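PDB 4X7M: TarM from Staphylococcus aureus subsp. aureus 21178, which belongs to the group 1 glycosyltransferase family of the GT-B clan and has UDP bound to its C-terminal parallel-sheet domain. Local coordinates for residues A[140-145]-A[154-159]; A[251-256]-A[423-428]; A[278-283]-A[300-305]; A[329-334]-A[401-406]. The protein carries 1 engineered substitution. One frame throughout, in Å; residues are numbered along the deposited sequence.

Contact 1: A[140-145]-A[154-159]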
# COMPACT_ATOMS: atom_id res chain seq x y z
N ARG A 140 -20.14 28.69 2.63
CA ARG A 140 -19.97 27.64 1.61
C ARG A 140 -20.96 26.48 1.79
O ARG A 140 -20.91 25.79 2.81
CB ARG A 140 -18.51 27.15 1.58
CG ARG A 140 -18.16 26.15 0.47
CD ARG A 140 -17.24 25.06 1.01
NE ARG A 140 -15.91 25.10 0.40
CZ ARG A 140 -14.81 24.59 0.94
NH1 ARG A 140 -14.85 24.03 2.15
NH2 ARG A 140 -13.65 24.67 0.30
N ILE A 141 -21.85 26.30 0.81
CA ILE A 141 -22.87 25.25 0.81
C ILE A 141 -22.58 24.11 -0.18
O ILE A 141 -22.94 22.97 0.09
CB ILE A 141 -24.31 25.82 0.64
CG1 ILE A 141 -24.44 26.70 -0.63
CG2 ILE A 141 -24.77 26.55 1.90
CD1 ILE A 141 -25.75 26.54 -1.39
N GLU A 142 -21.95 24.43 -1.33
CA GLU A 142 -21.67 23.45 -2.38
C GLU A 142 -20.25 23.55 -2.98
O GLU A 142 -19.56 24.55 -2.78
CB GLU A 142 -22.71 23.59 -3.50
CG GLU A 142 -24.09 23.05 -3.17
CD GLU A 142 -25.14 23.32 -4.23
OE1 GLU A 142 -25.82 22.36 -4.65
OE2 GLU A 142 -25.30 24.50 -4.63
N ARG A 143 -19.82 22.51 -3.70
CA ARG A 143 -18.55 22.48 -4.43
C ARG A 143 -18.62 21.55 -5.63
O ARG A 143 -18.88 20.37 -5.48
CB ARG A 143 -17.34 22.15 -3.54
CG ARG A 143 -16.05 21.91 -4.34
CD ARG A 143 -14.90 21.49 -3.48
NE ARG A 143 -14.03 22.62 -3.20
CZ ARG A 143 -12.94 22.57 -2.43
NH1 ARG A 143 -12.59 21.43 -1.85
NH2 ARG A 143 -12.20 23.65 -2.24
N PHE A 144 -18.35 22.10 -6.81
CA PHE A 144 -18.31 21.36 -8.05
C PHE A 144 -16.86 21.19 -8.46
O PHE A 144 -16.16 22.18 -8.65
CB PHE A 144 -19.10 22.10 -9.13
CG PHE A 144 -20.59 22.08 -8.93
CD1 PHE A 144 -21.35 21.02 -9.41
CD2 PHE A 144 -21.24 23.12 -8.29
CE1 PHE A 144 -22.74 21.02 -9.28
CE2 PHE A 144 -22.63 23.11 -8.12
CZ PHE A 144 -23.37 22.06 -8.63
N SER A 145 -16.41 19.94 -8.57
CA SER A 145 -15.04 19.57 -8.96
C SER A 145 -15.00 19.18 -10.44
O SER A 145 -15.85 18.43 -10.91
CB SER A 145 -14.50 18.45 -8.07
OG SER A 145 -14.39 18.88 -6.73
N LYS A 154 -19.76 16.66 -7.02
CA LYS A 154 -20.45 17.74 -6.31
C LYS A 154 -20.45 17.32 -4.85
O LYS A 154 -20.82 16.19 -4.52
CB LYS A 154 -21.89 17.99 -6.81
CG LYS A 154 -22.60 19.17 -6.11
CD LYS A 154 -24.11 19.26 -6.43
CE LYS A 154 -24.99 18.62 -5.39
NZ LYS A 154 -26.44 18.83 -5.67
N GLU A 155 -20.02 18.25 -3.98
CA GLU A 155 -19.98 18.07 -2.54
C GLU A 155 -20.87 19.10 -1.88
O GLU A 155 -20.84 20.26 -2.26
CB GLU A 155 -18.56 18.21 -2.00
CG GLU A 155 -17.70 16.99 -2.23
CD GLU A 155 -16.23 17.23 -1.98
OE1 GLU A 155 -15.63 18.08 -2.68
OE2 GLU A 155 -15.66 16.54 -1.10
N THR A 156 -21.68 18.66 -0.92
CA THR A 156 -22.58 19.51 -0.14
C THR A 156 -21.93 19.68 1.24
O THR A 156 -21.48 18.70 1.83
CB THR A 156 -24.00 18.92 -0.11
OG1 THR A 156 -24.57 19.07 -1.40
CG2 THR A 156 -24.91 19.59 0.91
N PHE A 157 -21.88 20.93 1.72
CA PHE A 157 -21.29 21.30 3.01
C PHE A 157 -22.37 21.69 4.02
O PHE A 157 -23.51 21.98 3.64
CB PHE A 157 -20.28 22.45 2.82
CG PHE A 157 -19.09 22.09 1.98
CD1 PHE A 157 -19.18 22.04 0.59
CD2 PHE A 157 -17.87 21.79 2.57
CE1 PHE A 157 -18.09 21.68 -0.18
CE2 PHE A 157 -16.77 21.44 1.79
CZ PHE A 157 -16.88 21.39 0.41
N ASN A 158 -22.01 21.67 5.32
CA ASN A 158 -22.92 22.04 6.41
C ASN A 158 -22.55 23.43 6.98
O ASN A 158 -21.73 24.13 6.38
CB ASN A 158 -22.90 20.97 7.51
CG ASN A 158 -21.54 20.66 8.07
OD1 ASN A 158 -20.89 21.48 8.71
ND2 ASN A 158 -21.07 19.44 7.83
N VAL A 159 -23.14 23.81 8.13
CA VAL A 159 -22.86 25.08 8.81
C VAL A 159 -21.41 25.17 9.34
O VAL A 159 -20.84 26.26 9.35
CB VAL A 159 -23.92 25.44 9.88
CG1 VAL A 159 -25.27 25.74 9.23
CG2 VAL A 159 -24.05 24.34 10.94
O HOH W 1 -16.64 18.72 -5.22
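I141 to F144 run antiparallel to K154 to F157 as the two arms of a β hairpin, their axes 4.5 Å apart and R143/E155 forming a hydrogen-bonded pair between the non-hydrogen-bonded pairs E142/T156 and F144/K154. F157 N reaches I141 O in an almost straight bond of 2.8 Å, and E155 N binds R143 O; the return bond from R143 N to E155 O is weak. Among the side chains, F157 is the most heavily covered. Bends at chi2 and chi3 fold R140 over one face of this ring, with CD 3.4 Å above the ring centroid and the guanidinium stacked off-centre beyond it, planes 29° apart. R143 CB meets the rim of the same ring, 3.5 Å from F157 CE1. On the sheet face bearing E142 and T156, K154 lies alongside F144, its CG over the aromatic face. A turn about the CG–CD bond (chi3 97°) then brings K154 NZ to 3.7 Å from E142 OE1, a long salt bridge, while E142 OE2 pairs with R95. A water joins R143 O, S145 OG and E155 OE1. R140 NH2 and R143 NH2 lie 3.1 Å apart, unbonded; their shared salt-bridge partner D133 probably offsets the like charges. The hairpin is flanked by strand 129-136, where I141 and E142 both face F134 in a classic β bulge, and by strand 163-169, within the long antiparallel sheet.

Contact 2: A[251-256]-A[423-428]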
# COMPACT_ATOMS: atom_id res chain seq x y z
N ASN A 251 2.91 -8.64 11.12
CA ASN A 251 2.86 -9.38 12.36
C ASN A 251 1.45 -9.04 12.94
O ASN A 251 1.05 -7.88 12.94
CB ASN A 251 4.01 -8.91 13.26
CG ASN A 251 4.11 -9.55 14.62
OD1 ASN A 251 3.17 -10.14 15.18
ND2 ASN A 251 5.27 -9.42 15.21
N HIS A 252 0.69 -10.05 13.37
CA HIS A 252 -0.67 -9.85 13.89
C HIS A 252 -0.80 -9.23 15.28
O HIS A 252 -1.90 -8.85 15.63
CB HIS A 252 -1.47 -11.15 13.79
CG HIS A 252 -0.91 -12.22 14.65
ND1 HIS A 252 0.26 -12.87 14.31
CD2 HIS A 252 -1.36 -12.71 15.82
CE1 HIS A 252 0.49 -13.72 15.29
NE2 HIS A 252 -0.47 -13.67 16.22
N HIS A 253 0.27 -9.18 16.09
CA HIS A 253 0.24 -8.56 17.42
C HIS A 253 0.37 -7.05 17.21
O HIS A 253 1.07 -6.63 16.29
CB HIS A 253 1.41 -9.03 18.31
CG HIS A 253 1.60 -10.51 18.40
ND1 HIS A 253 2.47 -11.18 17.55
CD2 HIS A 253 1.07 -11.40 19.27
CE1 HIS A 253 2.41 -12.46 17.91
NE2 HIS A 253 1.59 -12.64 18.94
N GLU A 254 -0.25 -6.25 18.09
CA GLU A 254 -0.17 -4.78 17.99
C GLU A 254 1.27 -4.23 18.18
O GLU A 254 2.01 -4.75 19.03
CB GLU A 254 -1.17 -4.12 18.97
CG GLU A 254 -1.42 -2.64 18.74
CD GLU A 254 -2.02 -2.28 17.40
OE1 GLU A 254 -3.25 -2.45 17.23
OE2 GLU A 254 -1.24 -1.85 16.50
N ASN A 255 1.67 -3.21 17.36
CA ASN A 255 3.00 -2.59 17.40
C ASN A 255 3.23 -1.82 18.68
O ASN A 255 2.32 -1.12 19.13
CB ASN A 255 3.19 -1.64 16.24
CG ASN A 255 3.42 -2.28 14.92
OD1 ASN A 255 3.98 -3.40 14.81
ND2 ASN A 255 3.12 -1.53 13.87
N PHE A 256 4.44 -1.93 19.26
CA PHE A 256 4.84 -1.28 20.53
C PHE A 256 3.76 -1.45 21.60
O PHE A 256 3.30 -0.47 22.20
CB PHE A 256 5.18 0.21 20.32
CG PHE A 256 6.06 0.51 19.13
CD1 PHE A 256 7.44 0.25 19.17
CD2 PHE A 256 5.52 1.09 17.99
CE1 PHE A 256 8.25 0.55 18.08
CE2 PHE A 256 6.33 1.38 16.90
CZ PHE A 256 7.70 1.12 16.96
N ASP A 423 16.45 -11.12 15.48
CA ASP A 423 15.60 -12.30 15.31
C ASP A 423 14.18 -11.97 15.81
O ASP A 423 13.81 -12.30 16.92
CB ASP A 423 16.21 -13.52 16.03
CG ASP A 423 15.63 -14.85 15.66
OD1 ASP A 423 14.74 -14.88 14.80
OD2 ASP A 423 16.08 -15.87 16.21
N ILE A 424 13.40 -11.30 14.95
CA ILE A 424 12.05 -10.84 15.27
C ILE A 424 10.93 -11.68 14.67
O ILE A 424 11.16 -12.60 13.86
CB ILE A 424 11.87 -9.31 15.01
CG1 ILE A 424 12.16 -8.91 13.57
CG2 ILE A 424 12.67 -8.48 16.02
CD1 ILE A 424 10.95 -8.78 12.64
N LYS A 425 9.73 -11.37 15.13
CA LYS A 425 8.49 -11.91 14.62
C LYS A 425 8.03 -10.91 13.54
O LYS A 425 7.74 -9.78 13.90
CB LYS A 425 7.46 -12.00 15.77
CG LYS A 425 7.69 -13.18 16.68
CD LYS A 425 6.63 -13.35 17.73
CE LYS A 425 6.91 -14.54 18.64
NZ LYS A 425 6.97 -15.84 17.88
N TYR A 426 8.03 -11.24 12.24
CA TYR A 426 8.37 -12.54 11.63
C TYR A 426 9.24 -12.35 10.41
O TYR A 426 9.23 -11.30 9.82
CB TYR A 426 7.10 -13.28 11.23
CG TYR A 426 6.16 -13.56 12.38
CD1 TYR A 426 6.40 -14.60 13.27
CD2 TYR A 426 5.04 -12.76 12.59
CE1 TYR A 426 5.53 -14.87 14.32
CE2 TYR A 426 4.18 -13.01 13.66
CZ TYR A 426 4.41 -14.08 14.50
OH TYR A 426 3.56 -14.36 15.52
N GLY A 427 9.99 -13.39 10.02
CA GLY A 427 10.81 -13.30 8.82
C GLY A 427 12.29 -13.61 8.91
O GLY A 427 12.70 -14.61 8.32
N PRO A 428 13.15 -12.79 9.57
CA PRO A 428 14.59 -13.10 9.59
C PRO A 428 14.95 -14.59 9.79
O PRO A 428 15.75 -15.11 9.02
CB PRO A 428 15.15 -12.20 10.68
CG PRO A 428 14.19 -11.06 10.76
CD PRO A 428 12.85 -11.53 10.29
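An Asx turn headed by N251 meets the K425–Y426 step, whose peptide bond is cis, where a loop after strand 243-247 faces a loop after strand 419-422. Within the Asx turn, N251 OD1 accepts two bonds from H253. The ring nitrogen ND1 of H253 lies 2.7 Å from N251 OD1, in the carbonyl plane and on a lone pair, whereas the backbone N of H253 comes from above that plane at 3.2 Å. This double grip fixes the rotation of the amide and directs N251 ND2 toward 423-428, where it gives a weak bond of 2.8 Å to K425 O, bent to 127° at the hydrogen. The side chain gets there because CG stands opposite the backbone N (chi1 179°).

Y426 crosses the asparagine at about a right angle, its ring plane 53° from the amide, and its CE2 approaches N251 OD1 to 3.4 Å. K425 CB covers one face of this ring near its centre. The phenol end runs in toward two imidazoles, each met at its edge: Y426 OH lies 3.1 Å from H252 CE1 and 3.3 Å from H253 CE1. Its polar partner is D289 OD2, which K425 NZ also reaches. Q293 bonds to NE2 of both histidines, so helix 284-293 closes this side. Such loop-to-loop contact at the ends of strands from two parallel sheets is typical of the domain interface of a GT-B fold, here with the side chain of N251 about 11 Å from the bound UDP.

Contact 3: A[278-283]-A[300-305]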
# COMPACT_ATOMS: atom_id res chain seq x y z
N GLY A 278 -9.47 -20.04 3.34
CA GLY A 278 -8.22 -19.97 4.08
C GLY A 278 -7.66 -18.58 4.28
O GLY A 278 -8.03 -17.64 3.57
N VAL A 279 -6.75 -18.45 5.27
CA VAL A 279 -6.03 -17.22 5.59
C VAL A 279 -4.53 -17.48 5.45
O VAL A 279 -4.00 -18.39 6.07
CB VAL A 279 -6.42 -16.57 6.94
CG1 VAL A 279 -5.50 -15.39 7.26
CG2 VAL A 279 -7.87 -16.11 6.92
N ILE A 280 -3.88 -16.69 4.58
CA ILE A 280 -2.46 -16.76 4.26
C ILE A 280 -1.63 -15.83 5.13
O ILE A 280 -2.02 -14.70 5.39
CB ILE A 280 -2.22 -16.59 2.72
CG1 ILE A 280 -2.54 -17.90 1.95
CG2 ILE A 280 -0.79 -16.09 2.38
CD1 ILE A 280 -4.00 -18.15 1.59
N VAL A 281 -0.51 -16.38 5.65
CA VAL A 281 0.51 -15.72 6.44
C VAL A 281 1.83 -15.98 5.74
O VAL A 281 1.97 -17.02 5.09
CB VAL A 281 0.50 -16.08 7.95
CG1 VAL A 281 -0.70 -15.46 8.65
CG2 VAL A 281 0.57 -17.59 8.18
N LEU A 282 2.74 -15.00 5.78
CA LEU A 282 3.99 -15.10 5.04
C LEU A 282 5.04 -16.09 5.50
O LEU A 282 5.80 -16.53 4.66
CB LEU A 282 4.60 -13.72 4.72
CG LEU A 282 3.65 -12.70 4.11
CD1 LEU A 282 4.18 -11.28 4.28
CD2 LEU A 282 3.17 -13.10 2.69
N THR A 283 5.12 -16.40 6.83
CA THR A 283 6.13 -17.32 7.43
C THR A 283 5.50 -18.41 8.31
O THR A 283 4.44 -18.17 8.89
CB THR A 283 7.14 -16.57 8.28
OG1 THR A 283 6.53 -16.11 9.49
CG2 THR A 283 7.86 -15.43 7.54
N PHE A 300 -2.73 -20.81 6.37
CA PHE A 300 -1.77 -21.33 5.42
C PHE A 300 -0.57 -20.46 5.25
O PHE A 300 -0.69 -19.24 5.26
CB PHE A 300 -2.44 -21.61 4.07
CG PHE A 300 -3.58 -22.59 4.20
CD1 PHE A 300 -3.33 -23.96 4.39
CD2 PHE A 300 -4.89 -22.16 4.18
CE1 PHE A 300 -4.38 -24.87 4.54
CE2 PHE A 300 -5.95 -23.07 4.32
CZ PHE A 300 -5.69 -24.41 4.50
N THR A 301 0.59 -21.08 5.12
CA THR A 301 1.84 -20.39 4.91
C THR A 301 2.20 -20.40 3.44
O THR A 301 2.46 -21.45 2.85
CB THR A 301 2.97 -20.93 5.80
OG1 THR A 301 2.63 -20.67 7.16
CG2 THR A 301 4.32 -20.24 5.49
N ILE A 302 2.18 -19.23 2.86
CA ILE A 302 2.62 -19.00 1.50
C ILE A 302 3.41 -17.72 1.58
O ILE A 302 2.85 -16.67 1.91
CB ILE A 302 1.51 -18.94 0.39
CG1 ILE A 302 0.48 -20.11 0.52
CG2 ILE A 302 2.19 -18.95 -0.98
CD1 ILE A 302 -0.76 -20.08 -0.48
N SER A 303 4.74 -17.84 1.41
CA SER A 303 5.66 -16.71 1.32
C SER A 303 5.22 -15.87 0.12
O SER A 303 4.65 -16.42 -0.84
CB SER A 303 7.05 -17.25 1.01
OG SER A 303 7.92 -16.24 0.53
N ASN A 304 5.50 -14.55 0.12
CA ASN A 304 5.14 -13.79 -1.07
C ASN A 304 6.10 -14.11 -2.22
O ASN A 304 7.21 -14.57 -1.94
CB ASN A 304 4.76 -12.30 -0.82
CG ASN A 304 5.79 -11.40 -0.19
OD1 ASN A 304 6.73 -10.98 -0.85
ND2 ASN A 304 5.56 -10.95 1.06
N PHE A 305 5.63 -14.01 -3.50
CA PHE A 305 6.48 -14.27 -4.67
C PHE A 305 7.75 -13.44 -4.61
O PHE A 305 7.71 -12.27 -4.26
CB PHE A 305 5.73 -13.98 -6.02
CG PHE A 305 4.77 -15.07 -6.42
CD1 PHE A 305 5.23 -16.30 -6.88
CD2 PHE A 305 3.40 -14.91 -6.24
CE1 PHE A 305 4.34 -17.32 -7.19
CE2 PHE A 305 2.51 -15.95 -6.54
CZ PHE A 305 2.98 -17.13 -7.04
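I280 and V281 pair in parallel with F300 and T301, and three backbone hydrogen bonds stitch the strands together. F300 N binds V279 O and V281 N binds F300 O, while I302 N, already past the end of its strand, binds V281 O at 3.1 Å. CA-H...O contacts fill in between these bonds: I280 CA lies 3.2 Å from F300 O, and T301 CA and S303 CA approach V281 O and L282 O in the same manner.

Apolar packing falls on the sheet face of I280 and F300. I280 CG1 touches I302 CD1 at 3.7 Å, the two isoleucines crossing at a slant, and helix 480-491 covers them with L490, I483 and W487. The F300 ring extends back to G278, whose CA meets its edge in the ring plane, 3.8 Å from F300 CE2. On the other face, V281 CG2 and the T301 side chain lie together beneath helix 284-293.

Beyond the strands the contacts become mixed. Both methyls of L282 come against the amide of N304, with CD1 3.5 Å from ND2; N304 CG is held between the backbone N and carbonyl carbon (chi1 59°), which raises the amide toward the leucine. S303 OG bonds to Q405 NE2 in the adjacent domain. T283 serves as N-cap of helix 284-293, which links the two strands. The whole is a β-α-β crossover, the repeating unit of a Rossmann-like domain, here forming the edge of the seven-stranded parallel sheet.

Contact 4: A[329-334]-A[401-406]. With UDP (uridine-5'-diphosphate), chain C.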
# COMPACT_ATOMS: atom_id res chain seq x y z
N PRO A 329 8.91 4.32 12.51
CA PRO A 329 9.27 3.80 13.86
C PRO A 329 9.49 2.29 14.03
O PRO A 329 10.39 1.95 14.77
CB PRO A 329 8.15 4.32 14.77
CG PRO A 329 7.63 5.53 14.06
CD PRO A 329 7.71 5.19 12.59
N THR A 330 8.71 1.41 13.35
CA THR A 330 8.83 -0.08 13.47
C THR A 330 10.21 -0.62 13.02
O THR A 330 10.64 -1.67 13.53
CB THR A 330 7.69 -0.82 12.74
OG1 THR A 330 7.68 -0.40 11.38
CG2 THR A 330 6.32 -0.58 13.35
N LYS A 331 10.88 0.10 12.07
CA LYS A 331 12.21 -0.19 11.50
C LYS A 331 13.33 0.01 12.49
O LYS A 331 14.43 -0.52 12.30
CB LYS A 331 12.46 0.71 10.27
CG LYS A 331 11.49 0.47 9.11
CD LYS A 331 11.59 -0.94 8.57
CE LYS A 331 10.70 -1.20 7.40
NZ LYS A 331 10.73 -2.65 7.05
N ARG A 332 13.05 0.81 13.56
CA ARG A 332 13.93 1.18 14.67
C ARG A 332 15.28 1.68 14.20
O ARG A 332 16.32 1.14 14.58
CB ARG A 332 14.06 0.05 15.71
CG ARG A 332 12.76 -0.36 16.40
CD ARG A 332 12.03 0.70 17.22
NE ARG A 332 12.89 1.38 18.20
CZ ARG A 332 13.07 0.96 19.45
NH1 ARG A 332 12.50 -0.16 19.88
NH2 ARG A 332 13.86 1.64 20.27
N ILE A 333 15.28 2.71 13.38
CA ILE A 333 16.53 3.31 12.89
C ILE A 333 17.35 3.93 14.05
O ILE A 333 18.58 4.01 13.96
CB ILE A 333 16.31 4.18 11.61
CG1 ILE A 333 15.68 3.32 10.49
CG2 ILE A 333 17.64 4.78 11.10
CD1 ILE A 333 14.78 4.01 9.56
N ASP A 334 16.68 4.21 15.20
CA ASP A 334 17.32 4.69 16.43
C ASP A 334 18.27 3.63 16.95
O ASP A 334 19.38 3.96 17.36
CB ASP A 334 16.28 5.11 17.49
CG ASP A 334 15.41 3.99 18.05
OD1 ASP A 334 14.79 3.23 17.24
OD2 ASP A 334 15.34 3.86 19.31
N GLN A 401 11.72 -4.23 14.42
CA GLN A 401 11.08 -4.96 15.53
C GLN A 401 9.88 -5.76 15.07
O GLN A 401 9.53 -6.77 15.70
CB GLN A 401 10.61 -3.98 16.61
CG GLN A 401 11.73 -3.35 17.41
CD GLN A 401 12.66 -4.39 17.98
OE1 GLN A 401 12.23 -5.27 18.74
NE2 GLN A 401 13.95 -4.31 17.62
N TYR A 402 9.21 -5.28 14.01
CA TYR A 402 8.00 -5.92 13.50
C TYR A 402 8.11 -6.07 12.01
O TYR A 402 8.59 -5.14 11.34
CB TYR A 402 6.75 -5.11 13.88
CG TYR A 402 6.69 -4.75 15.34
CD1 TYR A 402 6.25 -5.67 16.29
CD2 TYR A 402 7.13 -3.50 15.79
CE1 TYR A 402 6.24 -5.36 17.64
CE2 TYR A 402 7.11 -3.18 17.14
CZ TYR A 402 6.65 -4.11 18.06
OH TYR A 402 6.64 -3.81 19.40
N GLU A 403 7.64 -7.23 11.47
CA GLU A 403 7.66 -7.58 10.05
C GLU A 403 6.71 -8.75 9.77
O GLU A 403 6.42 -9.54 10.66
CB GLU A 403 9.10 -8.01 9.69
CG GLU A 403 9.67 -7.39 8.45
CD GLU A 403 10.05 -5.93 8.51
OE1 GLU A 403 10.92 -5.59 9.34
OE2 GLU A 403 9.53 -5.14 7.69
N GLY A 404 6.25 -8.88 8.52
CA GLY A 404 5.45 -10.02 8.07
C GLY A 404 6.38 -11.06 7.47
O GLY A 404 6.18 -12.27 7.63
N GLN A 405 7.45 -10.55 6.80
CA GLN A 405 8.51 -11.30 6.15
C GLN A 405 9.82 -10.49 6.03
O GLN A 405 10.87 -10.99 6.43
CB GLN A 405 8.03 -11.79 4.80
CG GLN A 405 8.92 -12.85 4.18
CD GLN A 405 8.36 -13.35 2.89
OE1 GLN A 405 7.57 -12.69 2.21
NE2 GLN A 405 8.74 -14.56 2.55
N GLY A 406 9.78 -9.27 5.48
CA GLY A 406 10.99 -8.46 5.38
C GLY A 406 11.69 -8.57 4.05
O GLY A 406 12.79 -9.11 3.95
N1 UDP C . 12.52 0.98 -0.94
C2 UDP C . 13.11 1.60 -2.03
N3 UDP C . 13.78 2.77 -1.75
C4 UDP C . 13.86 3.41 -0.52
C5 UDP C . 13.16 2.75 0.54
C6 UDP C . 12.54 1.58 0.31
O2 UDP C . 12.96 1.22 -3.18
O4 UDP C . 14.51 4.46 -0.41
C1' UDP C . 11.91 -0.38 -1.11
C2' UDP C . 12.87 -1.55 -0.95
O2' UDP C . 13.64 -1.82 -2.11
C3' UDP C . 11.88 -2.68 -0.69
C4' UDP C . 10.81 -2.01 0.17
O4' UDP C . 10.94 -0.58 -0.09
O3' UDP C . 11.26 -3.15 -1.88
C5' UDP C . 10.87 -2.30 1.65
O5' UDP C . 10.49 -3.68 1.95
PA UDP C . 10.26 -4.25 3.44
O1A UDP C . 11.55 -4.54 4.11
O2A UDP C . 9.39 -5.53 3.46
O3A UDP C . 9.52 -3.15 4.26
PB UDP C . 8.14 -2.33 4.15
O1B UDP C . 7.74 -2.04 5.58
O2B UDP C . 8.39 -1.06 3.33
O3B UDP C . 7.10 -3.13 3.49
O HOH W 2 8.54 -2.77 10.21
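K331 and E403 approach nearly at right angles, and their ends meet in a salt bridge: K331 NZ lies 2.8 Å from E403 OE2, on the syn side of the carboxylate and 15° out of its plane. A bend at chi2 (-62°) brings the lysine round to this position. K331 NZ also donates to the bridging oxygen O3A of UDP, 3.1 Å away, with a weaker bond to O1B, so the glutamate sits behind the lysine that holds the diphosphate. E403 OE1 is engaged by S400 OG.

E403 and E411, which itself bonds to UDP, are separated by seven residues, matching the EX7E motif of this glycosyltransferase family; G406, at the N-cap of helix 407-414, brings its CA to 3.9 Å from UDP O2A. Farther from the ligand, R332 and Q401 slant across one another at their CG atoms. The guanidinium and amide planes are 66° apart; the Q401 amide is engaged by N443, and R332 grips D334 side-on, R332 NE to D334 OD1 and R332 NH2 to D334 OD2. T330 presents its methyl CG2 obliquely to the Y402 ring, 3.9 Å from CD2, while its hydroxyl shares a water with Y402 O. Q401 N binds T330 O in a nearly straight bond of 2.9 Å, joining the 3-10 turn before helix 333-346 to the loop after strand 395-398.

From the N terminus, contact 1 comes first and closes a short hairpin in the antiparallel sheet, its centre 42 Å or more from the other three. The chain then enters contact 2 at 251-256, whose partner at 423-428 arrives only 167 residues later. Inside that long loop, contact 3 closes a β-α-β unit of the N-terminal parallel sheet, and contact 4 follows in series, joining two loops of the C-terminal one. Contacts 2 to 4 touch: Y426 N approaches E403 O at 2.8 Å, T283 packs on Y426, and L282 CB packs against G404 O. Together they tie the two parallel-sheet domains at the UDP cleft.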